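General secretion pathway protein C (Vibrio cholerae, PDB 2I6V) is the PDZ domain of a type II secretion system component, the whole protein probably being required to export cholera toxin through the outer membrane. Local coordinates at residues N55-N58 and T59-S63; Q11-D15 and D16-G20; G26-P29 and V30-E33. All coordinates share one frame; numbering follows the deposited sequence.

In the fold
The three contacts are separate local features of one small PDZ domain, met along the chain in the order 2, 3, 1. Contact 2 closes the hairpin of strands 7-14 and 17-25; contact 3 begins helix 29-34, reached from the end of strand 17-25; contact 1 lies within helix 54-62. None touches another. The centres of contacts 2 and 3 are about 26 Å apart and those of contacts 1 and 3 about 24 Å, both pairs on opposite sides of the chain's centre. Contacts 1 and 2 come nearer, centres about 19 Å and closest atoms about 9 Å apart. All three lie mainly at the surface: a hairpin end, a helix start and most of a helix.

Contact 1 (N55-N58 and T59-S63); sequences NVMN and TLFQS
M57 and F61, one turn apart on helix 54-62, make a Met-aromatic contact: the M57 SD atom stands 5.0 Å from the centroid of the F61 ring, at an oblique slant of 38° from the ring normal. The thioether chain reaches this place by bending at chi2 and chi3, while M57 CB packs 3.8 Å from F61 CE2. M57 also runs alongside L60, both pointing the same way, and M57 CE comes 4.0 Å from L60 CD2. A flexible methionine suits this spot because it can serve an aromatic and an aliphatic neighbour at once. Beyond the helix, M57 rests on L49 and L51, and both L60 and F61 lean on L46, so this longer helix of the PDZ domain packs on strands 42-46 and 49-50.

The polar side is built differently. The amides of N58 and Q62 are turned 72° against each other, and a water joins them, accepting from N58 ND2 at 2.9 Å and donating to Q62 OE1. Beneath the side chains run regular i to i+4 bonds, such as F61 N to M57 O at 2.8 Å. The chemistry is thus that of an amphipathic helix: M57 is buried against the protein, with L60 and F61 at the margin of that apolar side, while the carboxamides and their water lie on the surface.

Contact 2 (Q11-D15 and D16-G20); sequences QVKRD and DKVLG
R14 meets L19 across the hairpin, its CB root covered by the leucine's branched end: L19 CD1 lies 3.9 Å from R14 CB, and L19 CG 3.7 Å from R14 N. The leucine's CG lies anti to its carbonyl carbon (chi1 -59°), which carries the isobutyl group over the backbone from V12 to R14. A branched aliphatic chain fits here because it can cover both main chain and the aliphatic root of an arginine.

V12, R14 and K17 point to one face of the hairpin. There R14 crosses K17 at a slant, and it is a methylene of K17, CD, that meets the guanidinium at its edge, 4.1 Å from R14 NE; the ammonium group stays farther off. R14 bends at chi3, and its NH1 makes a salt bridge of 2.7 Å with D15 OD2. A type II' beta turn from R14 to K17 joins the strands, with D15 and D16 at its corners. D15 has the positive phi (61°) that the first corner of such a turn demands, a position commonly taken by glycine or asparagine and here held by aspartate; D16 follows as the second corner. R14 N donates to K17 O and K17 N returns a bond to R14 O.

Further from the turn, V12 faces both L19 and G20 in a classic beta bulge. The V12 carbonyl takes a bond of 2.7 Å from L19 N and a weak one from G20 N, while V12 N donates to G20 O at 2.9 Å. The very extended backbone of G20 suits a residue without a side chain. On the opposite face, that of K13 and V18, K13 CD passes 3.8 Å from V18 CG2, and bends at chi3 and chi4 bring K13 NZ back to donate to Q11 OE1.

Contact 3 (G26-P29 and V30-E33); sequences GKDP and VLFE
The chain passes from the loop into helix 29-34 through D28, whose carbonyl takes an almost straight bond from F32 N (3.1 Å, 173° at the hydrogen) and a weak one from L31 N, while P29 O receives E33 N at 2.9 Å. The D28 side chain adds its own bond at the start of this turn: OD1 accepts from V30 N at 2.9 Å, the donor coming from above the carboxylate plane. Its CG is turned anti to the backbone N (chi1 -170°), which brings the carboxylate round to the V30 amide.

This is an N-cap, the residue that occupies the boundary of a helix and supplies an acceptor to an amide of the first turn. Aspartate suits it because its short side chain can bend back to the backbone, and its negative charge probably interacts favourably with the positive end of the helix dipole. Proline is well placed directly after it, since an N-terminal helix position needs no amide hydrogen.

V30 and D28 lie side by side and point the same way, with V30 CB 3.4 Å from D28 OD1. L31 crosses D28 at about a right angle, setting L31 CG 3.9 Å from D28 OD2; L31 also packs on Q5 and Y6. F32 turns inward: its CD1 comes 3.9 Å from G26 N, and the ring is received by V23 and P25 of the preceding strand and by L37, a buried setting that suits a large apolar ring. At the outer side, E33 CB and CG both approach P29 O, each at 3.3 Å.

Contact 1 (N55-N58 and T59-S63)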
loop_
_atom_site.group_PDB
_atom_site.type_symbol
_atom_site.label_atom_id
_atom_site.label_comp_id
_atom_site.label_asym_id
_atom_site.label_seq_id
_atom_site.Cartn_x
_atom_site.Cartn_y
_atom_site.Cartn_z
ATOM N N ASN A 55 -13.286 -4.210 5.830
ATOM C CA ASN A 55 -13.778 -5.569 5.600
ATOM C C ASN A 55 -13.306 -6.124 4.262
ATOM O O ASN A 55 -12.948 -7.297 4.154
ATOM C CB ASN A 55 -15.299 -5.587 5.729
ATOM C CG ASN A 55 -15.738 -5.092 7.080
ATOM O OD1 ASN A 55 -15.239 -5.574 8.107
ATOM N ND2 ASN A 55 -16.626 -4.106 7.102
ATOM N N VAL A 56 -13.287 -5.258 3.250
ATOM C CA VAL A 56 -12.746 -5.608 1.943
ATOM C C VAL A 56 -11.278 -5.983 2.093
ATOM O O VAL A 56 -10.833 -7.001 1.577
ATOM C CB VAL A 56 -12.906 -4.452 0.959
ATOM C CG1 VAL A 56 -12.249 -4.789 -0.378
ATOM C CG2 VAL A 56 -14.398 -4.138 0.757
ATOM N N MET A 57 -10.528 -5.153 2.811
ATOM C CA MET A 57 -9.114 -5.450 3.061
ATOM C C MET A 57 -8.915 -6.773 3.811
ATOM O O MET A 57 -8.086 -7.597 3.427
ATOM C CB MET A 57 -8.443 -4.273 3.774
ATOM C CG MET A 57 -8.309 -3.055 2.880
ATOM S SD MET A 57 -7.254 -3.382 1.437
ATOM C CE MET A 57 -8.469 -3.613 0.146
ATOM N N ASN A 58 -9.690 -7.007 4.863
ATOM C CA ASN A 58 -9.628 -8.292 5.551
ATOM C C ASN A 58 -9.776 -9.475 4.592
ATOM O O ASN A 58 -9.000 -10.431 4.627
ATOM C CB ASN A 58 -10.690 -8.370 6.639
ATOM C CG ASN A 58 -10.574 -9.630 7.458
ATOM O OD1 ASN A 58 -9.517 -9.916 8.030
ATOM N ND2 ASN A 58 -11.650 -10.402 7.510
ATOM N N THR A 59 -10.762 -9.386 3.709
ATOM C CA THR A 59 -11.013 -10.469 2.773
ATOM C C THR A 59 -9.823 -10.642 1.834
ATOM O O THR A 59 -9.379 -11.766 1.585
ATOM C CB THR A 59 -12.292 -10.216 1.989
ATOM O OG1 THR A 59 -13.401 -10.302 2.884
ATOM C CG2 THR A 59 -12.465 -11.251 0.886
ATOM N N LEU A 60 -9.304 -9.530 1.325
ATOM C CA LEU A 60 -8.141 -9.589 0.434
ATOM C C LEU A 60 -6.951 -10.242 1.143
ATOM O O LEU A 60 -6.284 -11.126 0.591
ATOM C CB LEU A 60 -7.773 -8.195 -0.075
ATOM C CG LEU A 60 -6.679 -8.090 -1.138
ATOM C CD1 LEU A 60 -7.076 -8.838 -2.414
ATOM C CD2 LEU A 60 -6.404 -6.628 -1.439
ATOM N N PHE A 61 -6.706 -9.836 2.386
ATOM C CA PHE A 61 -5.572 -10.392 3.141
ATOM C C PHE A 61 -5.689 -11.889 3.430
ATOM O O PHE A 61 -4.674 -12.596 3.487
ATOM C CB PHE A 61 -5.353 -9.607 4.434
ATOM C CG PHE A 61 -4.978 -8.174 4.207
ATOM C CD1 PHE A 61 -4.110 -7.828 3.196
ATOM C CD2 PHE A 61 -5.498 -7.172 5.006
ATOM C CE1 PHE A 61 -3.762 -6.506 2.981
ATOM C CE2 PHE A 61 -5.151 -5.852 4.801
ATOM C CZ PHE A 61 -4.279 -5.519 3.784
ATOM N N GLN A 62 -6.915 -12.378 3.599
ATOM C CA GLN A 62 -7.139 -13.812 3.800
ATOM C C GLN A 62 -6.704 -14.631 2.585
ATOM O O GLN A 62 -6.479 -15.835 2.694
ATOM C CB GLN A 62 -8.610 -14.095 4.109
ATOM C CG GLN A 62 -9.066 -13.608 5.472
ATOM C CD GLN A 62 -10.532 -13.911 5.731
ATOM O OE1 GLN A 62 -11.033 -13.703 6.839
ATOM N NE2 GLN A 62 -11.232 -14.398 4.705
ATOM N N SER A 63 -6.588 -13.977 1.432
ATOM C CA SER A 63 -6.256 -14.662 0.186
ATOM C C SER A 63 -4.793 -14.474 -0.192
ATOM O O SER A 63 -4.337 -14.977 -1.220
ATOM C CB SER A 63 -7.128 -14.129 -0.956
ATOM O OG SER A 63 -6.591 -12.916 -1.477
HETATM O O HOH W 1 -12.479 -12.848 8.727
#

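Contact 2 (Q11-D15 and D16-G20)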
loop_
_atom_site.group_PDB
_atom_site.type_symbol
_atom_site.label_atom_id
_atom_site.label_comp_id
_atom_site.label_asym_id
_atom_site.label_seq_id
_atom_site.Cartn_x
_atom_site.Cartn_y
_atom_site.Cartn_z
ATOM N N GLN A 11 -2.072 5.544 9.257
ATOM C CA GLN A 11 -3.352 6.124 8.863
ATOM C C GLN A 11 -3.280 7.625 8.680
ATOM O O GLN A 11 -2.604 8.336 9.437
ATOM C CB GLN A 11 -4.425 5.851 9.923
ATOM C CG GLN A 11 -4.736 4.387 10.119
ATOM C CD GLN A 11 -5.738 4.176 11.239
ATOM O OE1 GLN A 11 -5.832 4.993 12.167
ATOM N NE2 GLN A 11 -6.481 3.079 11.168
ATOM N N VAL A 12 -4.012 8.098 7.680
ATOM C CA VAL A 12 -4.317 9.511 7.543
ATOM C C VAL A 12 -5.836 9.597 7.674
ATOM O O VAL A 12 -6.562 9.031 6.856
ATOM C CB VAL A 12 -3.845 10.044 6.180
ATOM C CG1 VAL A 12 -4.336 11.471 5.965
ATOM C CG2 VAL A 12 -2.316 9.986 6.109
ATOM N N LYS A 13 -6.308 10.258 8.731
ATOM C CA LYS A 13 -7.741 10.296 9.015
ATOM C C LYS A 13 -8.341 11.702 9.056
ATOM O O LYS A 13 -7.645 12.678 9.318
ATOM C CB LYS A 13 -8.038 9.605 10.345
ATOM C CG LYS A 13 -7.525 8.182 10.425
ATOM C CD LYS A 13 -8.368 7.340 11.379
ATOM C CE LYS A 13 -8.162 7.729 12.834
ATOM N NZ LYS A 13 -6.820 7.356 13.362
ATOM N N ARG A 14 -9.637 11.785 8.775
ATOM C CA ARG A 14 -10.425 12.966 9.119
ATOM C C ARG A 14 -11.305 12.506 10.268
ATOM O O ARG A 14 -12.225 11.725 10.063
ATOM C CB ARG A 14 -11.299 13.425 7.949
ATOM C CG ARG A 14 -12.185 14.614 8.294
ATOM C CD ARG A 14 -13.366 14.762 7.351
ATOM N NE ARG A 14 -14.331 13.671 7.476
ATOM C CZ ARG A 14 -15.246 13.574 8.439
ATOM N NH1 ARG A 14 -15.328 14.501 9.391
ATOM N NH2 ARG A 14 -16.077 12.540 8.456
ATOM N N ASP A 15 -11.001 12.969 11.475
ATOM C CA ASP A 15 -11.709 12.496 12.650
ATOM C C ASP A 15 -11.490 10.990 12.783
ATOM O O ASP A 15 -10.358 10.547 12.993
ATOM C CB ASP A 15 -13.195 12.853 12.557
ATOM C CG ASP A 15 -13.439 14.347 12.675
ATOM O OD1 ASP A 15 -12.912 14.956 13.629
ATOM O OD2 ASP A 15 -14.150 14.917 11.816
ATOM N N ASP A 16 -12.551 10.203 12.645
ATOM C CA ASP A 16 -12.411 8.754 12.764
ATOM C C ASP A 16 -12.480 8.049 11.412
ATOM O O ASP A 16 -12.438 6.819 11.336
ATOM C CB ASP A 16 -13.457 8.177 13.722
ATOM C CG ASP A 16 -12.901 7.052 14.574
ATOM O OD1 ASP A 16 -11.751 7.183 15.059
ATOM O OD2 ASP A 16 -13.609 6.039 14.766
ATOM N N LYS A 17 -12.571 8.831 10.343
ATOM C CA LYS A 17 -12.668 8.275 9.004
ATOM C C LYS A 17 -11.274 8.167 8.395
ATOM O O LYS A 17 -10.554 9.153 8.339
ATOM C CB LYS A 17 -13.547 9.177 8.137
ATOM C CG LYS A 17 -13.604 8.797 6.674
ATOM C CD LYS A 17 -14.269 9.898 5.857
ATOM C CE LYS A 17 -14.355 9.529 4.383
ATOM N NZ LYS A 17 -15.195 8.319 4.162
ATOM N N VAL A 18 -10.900 6.971 7.947
ATOM C CA VAL A 18 -9.606 6.775 7.290
ATOM C C VAL A 18 -9.683 7.271 5.844
ATOM O O VAL A 18 -10.595 6.896 5.091
ATOM C CB VAL A 18 -9.174 5.288 7.325
ATOM C CG1 VAL A 18 -7.801 5.098 6.668
ATOM C CG2 VAL A 18 -9.167 4.771 8.763
ATOM N N LEU A 19 -8.724 8.122 5.468
ATOM C CA LEU A 19 -8.685 8.753 4.149
ATOM C C LEU A 19 -7.707 8.065 3.209
ATOM O O LEU A 19 -7.840 8.147 1.990
ATOM C CB LEU A 19 -8.272 10.225 4.273
ATOM C CG LEU A 19 -9.167 11.104 5.147
ATOM C CD1 LEU A 19 -8.644 12.547 5.183
ATOM C CD2 LEU A 19 -10.612 11.040 4.640
ATOM N N GLY A 20 -6.706 7.413 3.794
ATOM C CA GLY A 20 -5.627 6.770 3.040
ATOM C C GLY A 20 -4.514 6.433 4.011
ATOM O O GLY A 20 -4.675 6.618 5.225
#

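Contact 3 (G26-P29 and V30-E33)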
loop_
_atom_site.group_PDB
_atom_site.type_symbol
_atom_site.label_atom_id
_atom_site.label_comp_id
_atom_site.label_asym_id
_atom_site.label_seq_id
_atom_site.Cartn_x
_atom_site.Cartn_y
_atom_site.Cartn_z
ATOM N N GLY A 26 9.881 0.361 3.954
ATOM C CA GLY A 26 9.781 -0.933 4.590
ATOM C C GLY A 26 11.130 -1.391 5.113
ATOM O O GLY A 26 12.106 -0.623 5.189
ATOM N N LYS A 27 11.202 -2.665 5.461
ATOM C CA LYS A 27 12.399 -3.186 6.071
ATOM C C LYS A 27 13.558 -3.255 5.079
ATOM O O LYS A 27 14.717 -3.095 5.472
ATOM C CB LYS A 27 12.109 -4.570 6.633
ATOM C CG LYS A 27 13.199 -5.111 7.522
ATOM C CD LYS A 27 12.727 -6.343 8.245
ATOM C CE LYS A 27 13.798 -6.828 9.194
ATOM N NZ LYS A 27 13.434 -8.149 9.771
ATOM N N ASP A 28 13.247 -3.547 3.816
ATOM C CA ASP A 28 14.282 -3.765 2.797
ATOM C C ASP A 28 14.328 -2.630 1.766
ATOM O O ASP A 28 13.417 -2.493 0.946
ATOM C CB ASP A 28 14.040 -5.102 2.098
ATOM C CG ASP A 28 15.187 -5.513 1.213
ATOM O OD1 ASP A 28 16.060 -4.661 0.930
ATOM O OD2 ASP A 28 15.204 -6.698 0.819
ATOM N N PRO A 29 15.387 -1.804 1.811
ATOM C CA PRO A 29 15.516 -0.694 0.863
ATOM C C PRO A 29 15.507 -1.134 -0.592
ATOM O O PRO A 29 15.063 -0.378 -1.462
ATOM C CB PRO A 29 16.880 -0.079 1.218
ATOM C CG PRO A 29 17.101 -0.454 2.635
ATOM C CD PRO A 29 16.507 -1.841 2.767
ATOM N N VAL A 30 16.007 -2.332 -0.874
ATOM C CA VAL A 30 16.028 -2.806 -2.257
ATOM C C VAL A 30 14.605 -2.921 -2.791
ATOM O O VAL A 30 14.324 -2.557 -3.935
ATOM C CB VAL A 30 16.758 -4.157 -2.388
ATOM C CG1 VAL A 30 16.546 -4.753 -3.794
ATOM C CG2 VAL A 30 18.244 -3.960 -2.110
ATOM N N LEU A 31 13.703 -3.431 -1.961
ATOM C CA LEU A 31 12.316 -3.576 -2.390
ATOM C C LEU A 31 11.646 -2.204 -2.520
ATOM O O LEU A 31 11.021 -1.902 -3.536
ATOM C CB LEU A 31 11.549 -4.462 -1.409
ATOM C CG LEU A 31 12.024 -5.914 -1.324
ATOM C CD1 LEU A 31 11.161 -6.680 -0.331
ATOM C CD2 LEU A 31 12.014 -6.600 -2.688
ATOM N N PHE A 32 11.781 -1.370 -1.494
ATOM C CA PHE A 32 11.140 -0.046 -1.497
ATOM C C PHE A 32 11.590 0.797 -2.701
ATOM O O PHE A 32 10.771 1.404 -3.402
ATOM C CB PHE A 32 11.465 0.661 -0.179
ATOM C CG PHE A 32 10.705 1.944 0.053
ATOM C CD1 PHE A 32 9.363 1.918 0.444
ATOM C CD2 PHE A 32 11.334 3.172 -0.088
ATOM C CE1 PHE A 32 8.674 3.100 0.677
ATOM C CE2 PHE A 32 10.644 4.365 0.134
ATOM C CZ PHE A 32 9.315 4.328 0.511
ATOM N N GLU A 33 12.895 0.811 -2.962
ATOM C CA GLU A 33 13.405 1.619 -4.063
ATOM C C GLU A 33 13.126 1.005 -5.432
ATOM O O GLU A 33 12.782 1.724 -6.375
ATOM C CB GLU A 33 14.899 1.885 -3.894
ATOM C CG GLU A 33 15.229 2.663 -2.608
ATOM C CD GLU A 33 14.730 4.110 -2.633
ATOM O OE1 GLU A 33 14.624 4.696 -3.735
ATOM O OE2 GLU A 33 14.460 4.656 -1.549
#